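Local coordinates for PUA domain-containing protein (Thermoplasma acidophilum DSM 1728, PDB 1Q7H), which is of unknown function but, through its PUA domain, probably binds RNA and may take part in translation initiation, at residues A[37-42]-A[51-56]; A[61-66]-A[114-119]; A[71-76]-A[95-100]; A[86-91]-A[134-139]; A[105-110]-A[120-125]. All blocks are in the same frame, centred on the assembly; numbering follows the deposited sequence.

How the contacts relate
Contacts 2 and 5 are the buried ones, whereas contacts 1, 3 and 4 each join a buried side to a more open one. Contact 1 is a hairpin of the five-stranded sheet in the N-terminal, pre-PUA part. The other four reach the six-stranded PUA sheet: contacts 2 and 5 share strand 116-122, while contacts 3 and 4 hold its outermost strands, 94-97 and 89-90. Contact 2 alone sets a helix on a strand, and its chemistry is mainly apolar. Backbone ladders carry the rest, with waters and a carboxylate added in contact 3 and a salt bridge in contact 4. Contact 5 is tied to contact 4 by the salt bridge between Glu-123 and Arg-139.

Contact 1 (A[37-42]-A[51-56]); sequences KSASAY and FQAGDL
The two rings, Phe-51 and Tyr-42, lie on opposite faces of the paired strands, and each meets the partner segment near its rim. Ser-40 O sits at the edge of the Phe-51 ring, close to its plane, and Ala-41 CB comes in obliquely, 3.9 Å from Phe-51 CD1. On the other face, Gln-52 CB lies at the edge of the Tyr-42 ring, 4.3 Å from its CE2. Leu-56 CD2 approaches Tyr-42 CE2 obliquely at 4.2 Å, its side chain crossing the tyrosine at about a right angle. Tyr-42 also rests on Arg-14 and Ile-15 of helix 9-20, while Phe-51 stacks edge-to-face with His-142.

In the hydrogen-bonded pair, Ser-40 with Gln-52, Gln-52 N donates to Ser-40 O at 2.8 Å, nearly straight (169°), and Ser-40 N returns a longer bond of 3.2 Å to Gln-52 O. Ala-41 with Phe-51 is the non-hydrogen-bonded pair. Ala-39 CA points its hydrogen at Gln-52 O, and Ala-39 CB and Ala-53 CB touch at 4.1 Å. Such alternation is that of an antiparallel beta hairpin, here strands 40-44 and 47-52 of the five-stranded pre-PUA sheet.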
# COMPACT_ATOMS: atom_id res chain seq x y z
N LYS A 37 2.11 -19.72 -3.06
CA LYS A 37 3.05 -20.16 -2.03
C LYS A 37 4.30 -19.29 -1.93
O LYS A 37 5.24 -19.62 -1.22
CB LYS A 37 3.42 -21.63 -2.23
CG LYS A 37 2.35 -22.56 -1.69
CD LYS A 37 2.14 -22.32 -0.20
CE LYS A 37 0.82 -22.90 0.27
NZ LYS A 37 0.96 -23.76 1.48
N SER A 38 4.28 -18.18 -2.65
CA SER A 38 5.36 -17.20 -2.63
C SER A 38 4.64 -15.95 -2.13
O SER A 38 5.25 -14.92 -1.83
CB SER A 38 5.91 -16.98 -4.04
OG SER A 38 4.88 -16.62 -4.95
N ALA A 39 3.32 -16.08 -2.05
CA ALA A 39 2.42 -15.03 -1.60
C ALA A 39 0.98 -15.49 -1.80
O ALA A 39 0.70 -16.36 -2.63
CB ALA A 39 2.67 -13.75 -2.40
N SER A 40 0.08 -14.91 -1.02
CA SER A 40 -1.34 -15.21 -1.10
C SER A 40 -2.05 -13.88 -1.30
O SER A 40 -1.50 -12.83 -0.98
CB SER A 40 -1.83 -15.86 0.20
OG SER A 40 -1.07 -17.02 0.49
N ALA A 41 -3.27 -13.92 -1.83
CA ALA A 41 -4.01 -12.69 -2.04
C ALA A 41 -5.44 -12.86 -1.58
O ALA A 41 -6.02 -13.93 -1.72
CB ALA A 41 -3.98 -12.29 -3.52
N TYR A 42 -5.99 -11.80 -1.01
CA TYR A 42 -7.37 -11.80 -0.55
C TYR A 42 -8.14 -10.87 -1.49
O TYR A 42 -7.81 -9.69 -1.65
CB TYR A 42 -7.42 -11.30 0.89
CG TYR A 42 -6.63 -12.17 1.83
CD1 TYR A 42 -7.24 -13.23 2.50
CD2 TYR A 42 -5.26 -11.97 2.02
CE1 TYR A 42 -6.50 -14.08 3.34
CE2 TYR A 42 -4.52 -12.80 2.85
CZ TYR A 42 -5.14 -13.86 3.51
OH TYR A 42 -4.41 -14.70 4.31
N PHE A 51 -2.37 -8.40 -0.08
CA PHE A 51 -1.36 -9.39 -0.44
C PHE A 51 -0.61 -9.82 0.81
O PHE A 51 -0.31 -9.01 1.69
CB PHE A 51 -0.35 -8.81 -1.44
CG PHE A 51 -0.95 -8.41 -2.75
CD1 PHE A 51 -1.45 -9.36 -3.63
CD2 PHE A 51 -1.01 -7.07 -3.11
CE1 PHE A 51 -2.00 -8.99 -4.86
CE2 PHE A 51 -1.55 -6.68 -4.34
CZ PHE A 51 -2.05 -7.65 -5.21
N GLN A 52 -0.30 -11.11 0.88
CA GLN A 52 0.47 -11.66 1.98
C GLN A 52 1.80 -11.99 1.32
O GLN A 52 1.95 -13.04 0.70
CB GLN A 52 -0.19 -12.92 2.51
CG GLN A 52 0.58 -13.65 3.61
CD GLN A 52 0.73 -12.84 4.89
OE1 GLN A 52 1.65 -12.03 5.02
NE2 GLN A 52 -0.18 -13.05 5.84
N ALA A 53 2.76 -11.08 1.42
CA ALA A 53 4.08 -11.28 0.84
C ALA A 53 5.07 -10.76 1.87
O ALA A 53 5.66 -9.69 1.69
CB ALA A 53 4.20 -10.50 -0.46
N GLY A 54 5.24 -11.52 2.94
CA GLY A 54 6.12 -11.10 4.01
C GLY A 54 5.16 -10.48 5.00
O GLY A 54 4.75 -11.12 5.97
N ASP A 55 4.79 -9.23 4.75
CA ASP A 55 3.83 -8.54 5.59
C ASP A 55 2.53 -8.51 4.80
O ASP A 55 2.52 -8.84 3.61
CB ASP A 55 4.27 -7.10 5.87
CG ASP A 55 5.58 -7.01 6.63
OD1 ASP A 55 5.68 -7.64 7.70
OD2 ASP A 55 6.49 -6.31 6.14
N LEU A 56 1.44 -8.13 5.44
CA LEU A 56 0.17 -8.01 4.74
C LEU A 56 0.20 -6.62 4.12
O LEU A 56 0.32 -5.61 4.81
CB LEU A 56 -1.00 -8.13 5.70
CG LEU A 56 -1.34 -9.56 6.13
CD1 LEU A 56 -2.40 -9.51 7.21
CD2 LEU A 56 -1.83 -10.36 4.93

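Contact 2 (A[61-66]-A[114-119]); sequences YLLNYR and GYFIAV
Leu-63 meets Phe-116 from its first side-chain atom onward: its CB is 3.7 Å from Phe-116 CB and 3.9 Å from Phe-116 CG, at the root of the ring. From there chi2 of -177° sets CD1 of Leu-63 anti to CA, and this branch reaches Ala-118 O and Val-119 CG2, each at 3.8 Å, the leucine and valine side chains crossing obliquely. The other branch, CD2, turns to Phe-108 of strand 106-111, so that the leucine spans two neighbouring strands.

Helix 60-65, in the pre-PUA part, is thereby laid on strand 116-122 of the PUA sheet, with segment axes 7.8 Å apart and their directions 132° from each other. The strand carries a classic beta bulge just here, Ile-117 and Ala-118 both facing Val-109.

The Phe-116 ring is approached from the helix backbone too. Leu-63 O lies 3.5 Å from Phe-116 CD2, oblique to the ring, which also packs on Asn-67, Pro-68 and Lys-110. An alanine in place of Phe-116 would keep the touch between the two CB atoms but would probably open a gap next to Leu-63 O and Pro-68, leaving the helix less firmly seated.

Toward solvent, the side chain of Asn-64 bends to the strand backbone, its CG 3.6 Å from Phe-116 N. Next to it the Tyr-115 ring leads away from the helix, and its hydroxyl is hydrogen-bonded to Glu-80.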
# COMPACT_ATOMS: atom_id res chain seq x y z
N TYR A 61 -5.63 -1.21 -5.37
CA TYR A 61 -7.08 -1.18 -5.57
C TYR A 61 -7.76 -0.95 -4.23
O TYR A 61 -8.72 -0.18 -4.14
CB TYR A 61 -7.60 -2.49 -6.17
CG TYR A 61 -6.90 -2.91 -7.43
CD1 TYR A 61 -6.49 -1.96 -8.37
CD2 TYR A 61 -6.63 -4.25 -7.69
CE1 TYR A 61 -5.82 -2.34 -9.54
CE2 TYR A 61 -5.97 -4.65 -8.85
CZ TYR A 61 -5.57 -3.69 -9.77
OH TYR A 61 -4.91 -4.09 -10.90
N LEU A 62 -7.28 -1.62 -3.19
CA LEU A 62 -7.87 -1.44 -1.87
C LEU A 62 -7.61 -0.01 -1.40
O LEU A 62 -8.50 0.63 -0.84
CB LEU A 62 -7.31 -2.44 -0.86
CG LEU A 62 -7.82 -2.24 0.58
CD1 LEU A 62 -9.36 -2.28 0.59
CD2 LEU A 62 -7.27 -3.32 1.48
N LEU A 63 -6.41 0.50 -1.62
CA LEU A 63 -6.09 1.86 -1.19
C LEU A 63 -7.07 2.87 -1.79
O LEU A 63 -7.41 3.88 -1.16
CB LEU A 63 -4.66 2.22 -1.59
CG LEU A 63 -3.51 1.53 -0.85
CD1 LEU A 63 -2.20 2.11 -1.36
CD2 LEU A 63 -3.62 1.75 0.64
N ASN A 64 -7.53 2.61 -3.01
CA ASN A 64 -8.44 3.53 -3.67
C ASN A 64 -9.90 3.25 -3.38
O ASN A 64 -10.75 4.10 -3.58
CB ASN A 64 -8.17 3.54 -5.17
CG ASN A 64 -6.86 4.24 -5.51
OD1 ASN A 64 -5.93 3.65 -6.08
ND2 ASN A 64 -6.78 5.51 -5.14
N TYR A 65 -10.18 2.05 -2.88
CA TYR A 65 -11.54 1.66 -2.53
C TYR A 65 -11.85 2.11 -1.10
O TYR A 65 -12.94 2.59 -0.80
CB TYR A 65 -11.69 0.14 -2.66
CG TYR A 65 -12.94 -0.43 -2.03
CD1 TYR A 65 -14.20 0.10 -2.31
CD2 TYR A 65 -12.87 -1.53 -1.18
CE1 TYR A 65 -15.36 -0.44 -1.77
CE2 TYR A 65 -14.03 -2.09 -0.63
CZ TYR A 65 -15.27 -1.54 -0.92
OH TYR A 65 -16.42 -2.08 -0.39
N ARG A 66 -10.87 1.96 -0.21
CA ARG A 66 -11.02 2.34 1.19
C ARG A 66 -9.72 3.00 1.64
O ARG A 66 -8.80 2.32 2.09
CB ARG A 66 -11.29 1.09 2.04
CG ARG A 66 -12.67 0.50 1.85
CD ARG A 66 -13.71 1.36 2.53
NE ARG A 66 -15.07 0.91 2.28
CZ ARG A 66 -15.86 1.41 1.34
NH1 ARG A 66 -15.43 2.37 0.53
NH2 ARG A 66 -17.10 0.95 1.22
N GLY A 114 -5.12 12.95 -5.77
CA GLY A 114 -5.93 12.21 -4.82
C GLY A 114 -5.86 10.70 -4.79
O GLY A 114 -5.88 10.13 -3.71
N TYR A 115 -5.78 10.05 -5.94
CA TYR A 115 -5.74 8.59 -5.96
C TYR A 115 -4.38 8.01 -5.56
O TYR A 115 -3.34 8.63 -5.77
CB TYR A 115 -6.15 8.07 -7.35
CG TYR A 115 -5.35 8.64 -8.50
CD1 TYR A 115 -4.15 8.06 -8.89
CD2 TYR A 115 -5.77 9.80 -9.15
CE1 TYR A 115 -3.38 8.63 -9.89
CE2 TYR A 115 -5.01 10.37 -10.15
CZ TYR A 115 -3.81 9.79 -10.51
OH TYR A 115 -3.01 10.40 -11.45
N PHE A 116 -4.41 6.82 -4.96
CA PHE A 116 -3.20 6.15 -4.51
C PHE A 116 -2.53 5.38 -5.64
O PHE A 116 -3.20 4.82 -6.51
CB PHE A 116 -3.54 5.22 -3.35
CG PHE A 116 -3.80 5.96 -2.06
CD1 PHE A 116 -2.75 6.29 -1.21
CD2 PHE A 116 -5.08 6.41 -1.75
CE1 PHE A 116 -2.96 7.05 -0.07
CE2 PHE A 116 -5.31 7.18 -0.61
CZ PHE A 116 -4.25 7.50 0.23
N ILE A 117 -1.20 5.37 -5.62
CA ILE A 117 -0.45 4.72 -6.69
C ILE A 117 0.53 3.65 -6.25
O ILE A 117 0.98 2.86 -7.07
CB ILE A 117 0.30 5.77 -7.50
CG1 ILE A 117 1.26 6.54 -6.59
CG2 ILE A 117 -0.71 6.72 -8.17
CD1 ILE A 117 2.03 7.66 -7.28
N ALA A 118 0.88 3.60 -4.97
CA ALA A 118 1.82 2.57 -4.52
C ALA A 118 1.86 2.41 -3.02
O ALA A 118 1.31 3.23 -2.27
CB ALA A 118 3.23 2.90 -5.04
N VAL A 119 2.50 1.33 -2.59
CA VAL A 119 2.70 1.06 -1.18
C VAL A 119 4.22 1.07 -1.03
O VAL A 119 4.94 0.56 -1.88
CB VAL A 119 2.17 -0.32 -0.75
CG1 VAL A 119 2.47 -0.55 0.75
CG2 VAL A 119 0.68 -0.38 -0.99

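Contact 3 (A[71-76]-A[95-100]); sequences NIVTVD and VSMDDS
Val-73 and Met-97, a selenomethionine, form the close-packed side of this strand pair. Their side chains lie alongside each other and point the same way, with Val-73 CG2 3.9 Å from Met-97 CB. Helix 126-132 covers Met-97, while Val-73 packs on Ile-107 and Leu-89. In the backbone ladder Asp-98 N donates to Ile-72 O, Thr-74 N donates to Ser-96 O at 2.8 Å, and Thr-74 O receives Val-95 N at 2.7 Å plus a weak, longer bond from Ser-96 N. Val-95 and Ser-96 thus share one partner, a classic beta bulge on strand 94-97, an outermost strand of the PUA sheet.

The face of Thr-74 and Ser-96 is looser and wetter. Thr-74 OG1 and Ser-96 OG do not pair directly but share a water, 2.9 Å from Ser-96 OG.

Asn-71, Asp-98 and Ser-100 make the polar end of the strand pair. Asp-98 CG is anti to the backbone N (chi1 -171°), and Asp-98 OD2 accepts Asn-71 N at 3.0 Å from above the carboxylate plane. Asp-98 OD1 is held twice from one face, by Ser-100 N at 2.8 Å in an Asx turn and by Ser-100 OG at 2.6 Å. A water links Ser-100 OG to Asn-71 OD1; Asn-71 ND2 goes to Met-106 O. With a further water donating to Asp-98 OD2, the carboxylate faces donors on both oxygens, which would be expected to favour its charged form and to fix its rotation.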
# COMPACT_ATOMS: atom_id res chain seq x y z
N ASN A 71 -0.17 7.36 7.58
CA ASN A 71 1.01 6.99 6.80
C ASN A 71 0.90 7.31 5.33
O ASN A 71 1.44 6.60 4.50
CB ASN A 71 1.31 5.50 6.99
CG ASN A 71 1.68 5.17 8.43
OD1 ASN A 71 1.51 5.99 9.32
ND2 ASN A 71 2.18 3.96 8.65
N ILE A 72 0.21 8.40 5.03
CA ILE A 72 0.04 8.82 3.65
C ILE A 72 1.16 9.76 3.20
O ILE A 72 1.61 10.61 3.96
CB ILE A 72 -1.31 9.53 3.46
CG1 ILE A 72 -2.46 8.55 3.69
CG2 ILE A 72 -1.42 10.09 2.06
CD1 ILE A 72 -3.80 9.25 3.85
N VAL A 73 1.61 9.58 1.97
CA VAL A 73 2.66 10.40 1.39
C VAL A 73 2.19 10.86 0.02
O VAL A 73 1.82 10.04 -0.82
CB VAL A 73 3.96 9.59 1.22
CG1 VAL A 73 5.04 10.46 0.62
CG2 VAL A 73 4.41 9.04 2.57
N THR A 74 2.20 12.17 -0.19
CA THR A 74 1.77 12.73 -1.46
C THR A 74 2.96 13.17 -2.29
O THR A 74 3.83 13.89 -1.80
CB THR A 74 0.84 13.92 -1.23
OG1 THR A 74 -0.25 13.50 -0.42
CG2 THR A 74 0.31 14.48 -2.56
N VAL A 75 3.01 12.72 -3.54
CA VAL A 75 4.11 13.05 -4.43
C VAL A 75 3.65 13.96 -5.57
O VAL A 75 2.46 14.05 -5.86
CB VAL A 75 4.76 11.77 -4.99
CG1 VAL A 75 5.20 10.87 -3.82
CG2 VAL A 75 3.79 11.03 -5.89
N ASP A 76 4.60 14.65 -6.21
CA ASP A 76 4.24 15.56 -7.28
C ASP A 76 4.09 14.87 -8.62
O ASP A 76 4.33 13.68 -8.76
CB ASP A 76 5.23 16.74 -7.38
CG ASP A 76 6.66 16.32 -7.72
OD1 ASP A 76 6.85 15.30 -8.40
OD2 ASP A 76 7.60 17.03 -7.31
N VAL A 95 5.44 16.06 -1.71
CA VAL A 95 4.71 17.29 -1.46
C VAL A 95 4.31 17.41 0.02
O VAL A 95 4.45 18.46 0.63
CB VAL A 95 3.44 17.35 -2.34
CG1 VAL A 95 2.68 18.63 -2.09
CG2 VAL A 95 3.83 17.23 -3.80
N SER A 96 3.83 16.31 0.59
CA SER A 96 3.43 16.31 1.99
C SER A 96 3.35 14.88 2.48
O SER A 96 3.32 13.95 1.69
CB SER A 96 2.06 16.98 2.15
OG SER A 96 1.07 16.26 1.44
N MSE A 97 3.31 14.70 3.79
CA MSE A 97 3.23 13.36 4.34
C MSE A 97 2.82 13.42 5.80
O MSE A 97 2.91 14.47 6.44
CB MSE A 97 4.57 12.64 4.18
CG MSE A 97 5.69 13.18 5.07
SE MSE A 97 7.51 12.63 4.59
CE MSE A 97 7.45 10.74 5.01
N ASP A 98 2.35 12.29 6.32
CA ASP A 98 1.95 12.16 7.71
C ASP A 98 3.21 12.46 8.55
O ASP A 98 4.23 11.82 8.37
CB ASP A 98 1.49 10.72 7.96
CG ASP A 98 0.86 10.52 9.32
OD1 ASP A 98 1.39 11.05 10.32
OD2 ASP A 98 -0.17 9.82 9.38
N ASP A 99 3.15 13.44 9.45
CA ASP A 99 4.36 13.74 10.22
C ASP A 99 4.70 12.71 11.28
O ASP A 99 5.69 12.86 11.98
CB ASP A 99 4.31 15.15 10.84
CG ASP A 99 3.11 15.36 11.75
OD1 ASP A 99 2.74 14.42 12.49
OD2 ASP A 99 2.55 16.48 11.74
N SER A 100 3.90 11.66 11.38
CA SER A 100 4.20 10.64 12.38
C SER A 100 4.96 9.48 11.75
O SER A 100 5.33 8.54 12.44
CB SER A 100 2.91 10.15 13.04
OG SER A 100 2.16 9.34 12.17
O HOH W 1 2.47 6.46 11.93
O HOH W 2 -1.77 10.31 6.87
O HOH W 3 0.17 13.71 2.53

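Contact 4 (A[86-91]-A[134-139]); sequences GSDLFA and RGKAAR
A classic beta bulge joins the two segments: Ala-137 and Ala-138 both face Leu-89, where the antiparallel register slips by one residue. Leu-89 N donates to Ala-138 O at 2.8 Å. Leu-89 O accepts Ala-138 N on a lone pair at 3.2 Å and, more weakly, Ala-137 N. Past the bulge Ala-91 N gives Gly-135 O an almost straight bond of 2.9 Å (177°).

Short strand 89-90 is thereby fastened as an outermost strand of the six-stranded PUA sheet, beside strand 136-142. Leu-89 turns inward onto Val-73, Val-75 and Ile-83.

The outer face is carried by Lys-136. Its chain bends at chi3 (-66°), which swings CE to within 3.2 Å of Asp-88 OD2, and NZ completes a salt bridge of 3.0 Å to that same Asp-88 OD2, well above the carboxylate plane. An alanine in place of Asp-88 would probably leave the ammonium of Lys-136 without its mate and its chain freer to turn. Phe-90 CD1 lies 3.8 Å from Lys-136 CA, which meets the ring obliquely. Asp-88 OD1, for its part, lies 3.7 Å from Arg-139 CB, while Arg-139 NH1 forms a salt bridge with Glu-123.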
# COMPACT_ATOMS: atom_id res chain seq x y z
N GLY A 86 7.46 1.41 -10.00
CA GLY A 86 8.21 0.79 -8.93
C GLY A 86 9.52 1.46 -8.50
O GLY A 86 10.27 0.91 -7.70
N SER A 87 9.80 2.63 -9.03
CA SER A 87 11.00 3.36 -8.66
C SER A 87 10.98 3.70 -7.17
O SER A 87 9.90 3.85 -6.60
CB SER A 87 11.07 4.67 -9.44
OG SER A 87 11.93 5.57 -8.79
N ASP A 88 12.15 3.83 -6.56
CA ASP A 88 12.22 4.23 -5.16
C ASP A 88 11.66 5.66 -5.13
O ASP A 88 11.62 6.33 -6.16
CB ASP A 88 13.66 4.29 -4.63
CG ASP A 88 14.32 2.92 -4.52
OD1 ASP A 88 13.67 1.95 -4.07
OD2 ASP A 88 15.51 2.83 -4.88
N LEU A 89 11.26 6.12 -3.96
CA LEU A 89 10.72 7.46 -3.82
C LEU A 89 11.75 8.37 -3.17
O LEU A 89 12.22 8.11 -2.06
CB LEU A 89 9.44 7.42 -2.96
CG LEU A 89 8.84 8.76 -2.52
CD1 LEU A 89 8.52 9.60 -3.74
CD2 LEU A 89 7.59 8.50 -1.68
N PHE A 90 12.10 9.45 -3.86
CA PHE A 90 13.09 10.40 -3.36
C PHE A 90 12.43 11.64 -2.79
O PHE A 90 11.44 12.13 -3.32
CB PHE A 90 14.07 10.72 -4.48
CG PHE A 90 14.89 9.53 -4.91
CD1 PHE A 90 16.01 9.15 -4.18
CD2 PHE A 90 14.47 8.72 -5.96
CE1 PHE A 90 16.70 7.97 -4.49
CE2 PHE A 90 15.15 7.54 -6.28
CZ PHE A 90 16.27 7.17 -5.54
N ALA A 91 12.99 12.15 -1.70
CA ALA A 91 12.45 13.30 -0.99
C ALA A 91 12.04 14.53 -1.81
O ALA A 91 11.01 15.14 -1.52
CB ALA A 91 13.42 13.73 0.11
N ARG A 134 15.78 15.83 0.72
CA ARG A 134 16.79 15.11 -0.05
C ARG A 134 16.99 13.73 0.54
O ARG A 134 16.81 13.52 1.74
CB ARG A 134 18.12 15.87 -0.07
CG ARG A 134 18.88 15.88 1.24
CD ARG A 134 20.38 16.12 1.00
NE ARG A 134 21.08 16.69 2.15
CZ ARG A 134 20.99 16.21 3.39
NH1 ARG A 134 20.23 15.16 3.66
NH2 ARG A 134 21.67 16.79 4.37
N GLY A 135 17.36 12.78 -0.32
CA GLY A 135 17.59 11.42 0.13
C GLY A 135 16.47 10.49 -0.29
O GLY A 135 15.44 10.94 -0.77
N LYS A 136 16.69 9.19 -0.14
CA LYS A 136 15.68 8.21 -0.49
C LYS A 136 14.68 8.15 0.65
O LYS A 136 14.99 7.69 1.75
CB LYS A 136 16.32 6.83 -0.68
CG LYS A 136 15.32 5.75 -1.08
CD LYS A 136 15.98 4.40 -1.26
CE LYS A 136 16.95 4.40 -2.44
NZ LYS A 136 17.52 3.04 -2.70
N ALA A 137 13.47 8.62 0.40
CA ALA A 137 12.42 8.64 1.42
C ALA A 137 11.78 7.26 1.64
O ALA A 137 11.41 6.92 2.76
CB ALA A 137 11.34 9.66 1.04
N ALA A 138 11.67 6.47 0.58
CA ALA A 138 11.06 5.15 0.70
C ALA A 138 11.37 4.24 -0.46
O ALA A 138 11.74 4.70 -1.54
CB ALA A 138 9.55 5.29 0.82
N ARG A 139 11.24 2.94 -0.23
CA ARG A 139 11.41 1.98 -1.31
C ARG A 139 9.97 1.54 -1.59
O ARG A 139 9.19 1.39 -0.66
CB ARG A 139 12.27 0.79 -0.88
CG ARG A 139 11.69 -0.08 0.23
CD ARG A 139 12.56 -1.33 0.42
NE ARG A 139 12.14 -2.13 1.57
CZ ARG A 139 12.34 -1.78 2.84
NH1 ARG A 139 12.97 -0.65 3.13
NH2 ARG A 139 11.88 -2.55 3.83

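Contact 5 (A[105-110]-A[120-125]); sequences DMIFVK and GMAEMD
Torsions at Ile-107 and Met-121 set each side chain against the partner strand, on opposite faces of the sheet. In Ile-107, chi1 of 62° puts CG1 between the backbone N and the carbonyl carbon, which lays it 3.5 Å from Gly-120 C. In Met-121, a selenomethionine like Met-106, chi2 of 64° bends the chain and sends SE back to the other strand, 3.8 Å from Met-106 CA and 4.0 Å from Met-106 CB. The methyl CE carries on toward Met-106 N.

The lack of a side chain at Gly-120 is consistent with so close an approach by Ile-107; a CB there would point to the isoleucine's side of the sheet and lie tight against Ile-107 CG1. Two residues on, Ala-122 CB touches Ile-107 CG2 at 4.0 Å, and Val-73, Ala-138 and Ile-101 pack around these two residues.

Strands 106-111 and 116-122 form a beta hairpin, central in the six-stranded PUA sheet, and they are strongly twisted against each other.

Its ladder is short and tight. Ile-107 N donates to Gly-120 O at 2.7 Å, coming from above the carbonyl plane, and Gly-120 N answers Ile-107 O, also at 2.7 Å. Ala-122 N meets Asp-105 O at 2.8 Å, nearly along the C=O axis. Between these bonds the CA hydrogens of Met-106 and Met-121 point at Gly-120 O and Asp-105 O. Asp-105 OD2 accepts a hydrogen bond from the backbone N of Arg-102, and Met-106 extends past Val-119 to Tyr-22 and Leu-56.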
# COMPACT_ATOMS: atom_id res chain seq x y z
N ASP A 105 8.13 2.23 8.76
CA ASP A 105 6.68 2.18 8.61
C ASP A 105 6.28 1.90 7.16
O ASP A 105 7.00 2.23 6.22
CB ASP A 105 6.03 3.53 8.98
CG ASP A 105 6.19 3.89 10.44
OD1 ASP A 105 6.50 3.00 11.25
OD2 ASP A 105 6.00 5.09 10.77
N MSE A 106 5.12 1.28 6.99
CA MSE A 106 4.61 1.04 5.65
C MSE A 106 3.94 2.37 5.29
O MSE A 106 3.26 2.97 6.13
CB MSE A 106 3.55 -0.07 5.68
CG MSE A 106 3.07 -0.50 4.31
SE MSE A 106 1.82 -2.00 4.44
CE MSE A 106 3.07 -3.41 4.87
N ILE A 107 4.16 2.85 4.07
CA ILE A 107 3.54 4.11 3.66
C ILE A 107 2.68 3.89 2.42
O ILE A 107 2.90 2.97 1.64
CB ILE A 107 4.58 5.21 3.37
CG1 ILE A 107 5.49 4.80 2.21
CG2 ILE A 107 5.38 5.50 4.63
CD1 ILE A 107 6.29 5.93 1.63
N PHE A 108 1.71 4.77 2.25
CA PHE A 108 0.78 4.69 1.15
C PHE A 108 0.93 5.96 0.33
O PHE A 108 0.61 7.05 0.79
CB PHE A 108 -0.62 4.52 1.73
CG PHE A 108 -0.68 3.42 2.75
CD1 PHE A 108 -0.38 2.12 2.39
CD2 PHE A 108 -0.92 3.70 4.09
CE1 PHE A 108 -0.32 1.10 3.34
CE2 PHE A 108 -0.87 2.70 5.05
CZ PHE A 108 -0.56 1.39 4.68
N VAL A 109 1.43 5.78 -0.88
CA VAL A 109 1.73 6.87 -1.80
C VAL A 109 0.58 7.28 -2.68
O VAL A 109 -0.03 6.46 -3.35
CB VAL A 109 2.91 6.47 -2.72
CG1 VAL A 109 3.32 7.67 -3.57
CG2 VAL A 109 4.07 5.95 -1.88
N LYS A 110 0.28 8.58 -2.69
CA LYS A 110 -0.80 9.08 -3.51
C LYS A 110 -0.37 10.21 -4.42
O LYS A 110 0.58 10.94 -4.14
CB LYS A 110 -1.97 9.56 -2.65
CG LYS A 110 -1.58 10.62 -1.65
CD LYS A 110 -2.81 11.21 -0.96
CE LYS A 110 -3.47 12.27 -1.81
NZ LYS A 110 -4.55 12.99 -1.09
N GLY A 120 4.70 1.68 0.05
CA GLY A 120 6.13 1.72 0.25
C GLY A 120 6.51 1.44 1.69
O GLY A 120 5.67 1.22 2.55
N MSE A 121 7.81 1.43 1.93
CA MSE A 121 8.36 1.19 3.24
C MSE A 121 9.27 2.40 3.44
O MSE A 121 10.20 2.62 2.65
CB MSE A 121 9.16 -0.11 3.24
CG MSE A 121 8.96 -0.96 4.47
SE MSE A 121 7.14 -1.63 4.70
CE MSE A 121 7.25 -2.08 6.57
N ALA A 122 8.99 3.20 4.46
CA ALA A 122 9.78 4.40 4.72
C ALA A 122 11.25 4.11 5.01
O ALA A 122 11.58 3.18 5.74
CB ALA A 122 9.16 5.17 5.89
N GLU A 123 12.12 4.93 4.44
CA GLU A 123 13.55 4.81 4.63
C GLU A 123 14.07 5.99 5.46
O GLU A 123 15.25 6.04 5.81
CB GLU A 123 14.26 4.80 3.28
CG GLU A 123 13.90 3.63 2.40
CD GLU A 123 14.68 2.39 2.73
OE1 GLU A 123 14.44 1.34 2.11
OE2 GLU A 123 15.55 2.47 3.63
N MSE A 124 13.19 6.94 5.77
CA MSE A 124 13.53 8.13 6.54
C MSE A 124 12.35 8.56 7.41
O MSE A 124 11.20 8.22 7.12
CB MSE A 124 13.86 9.30 5.60
CG MSE A 124 15.10 9.13 4.73
SE MSE A 124 15.29 10.54 3.39
CE MSE A 124 15.76 12.01 4.56
N ASP A 125 12.63 9.32 8.48
CA ASP A 125 11.57 9.84 9.35
C ASP A 125 10.97 11.08 8.66
O ASP A 125 11.67 11.80 7.95
CB ASP A 125 12.12 10.25 10.72
CG ASP A 125 12.75 9.10 11.49
OD1 ASP A 125 12.27 7.94 11.37
OD2 ASP A 125 13.71 9.37 12.23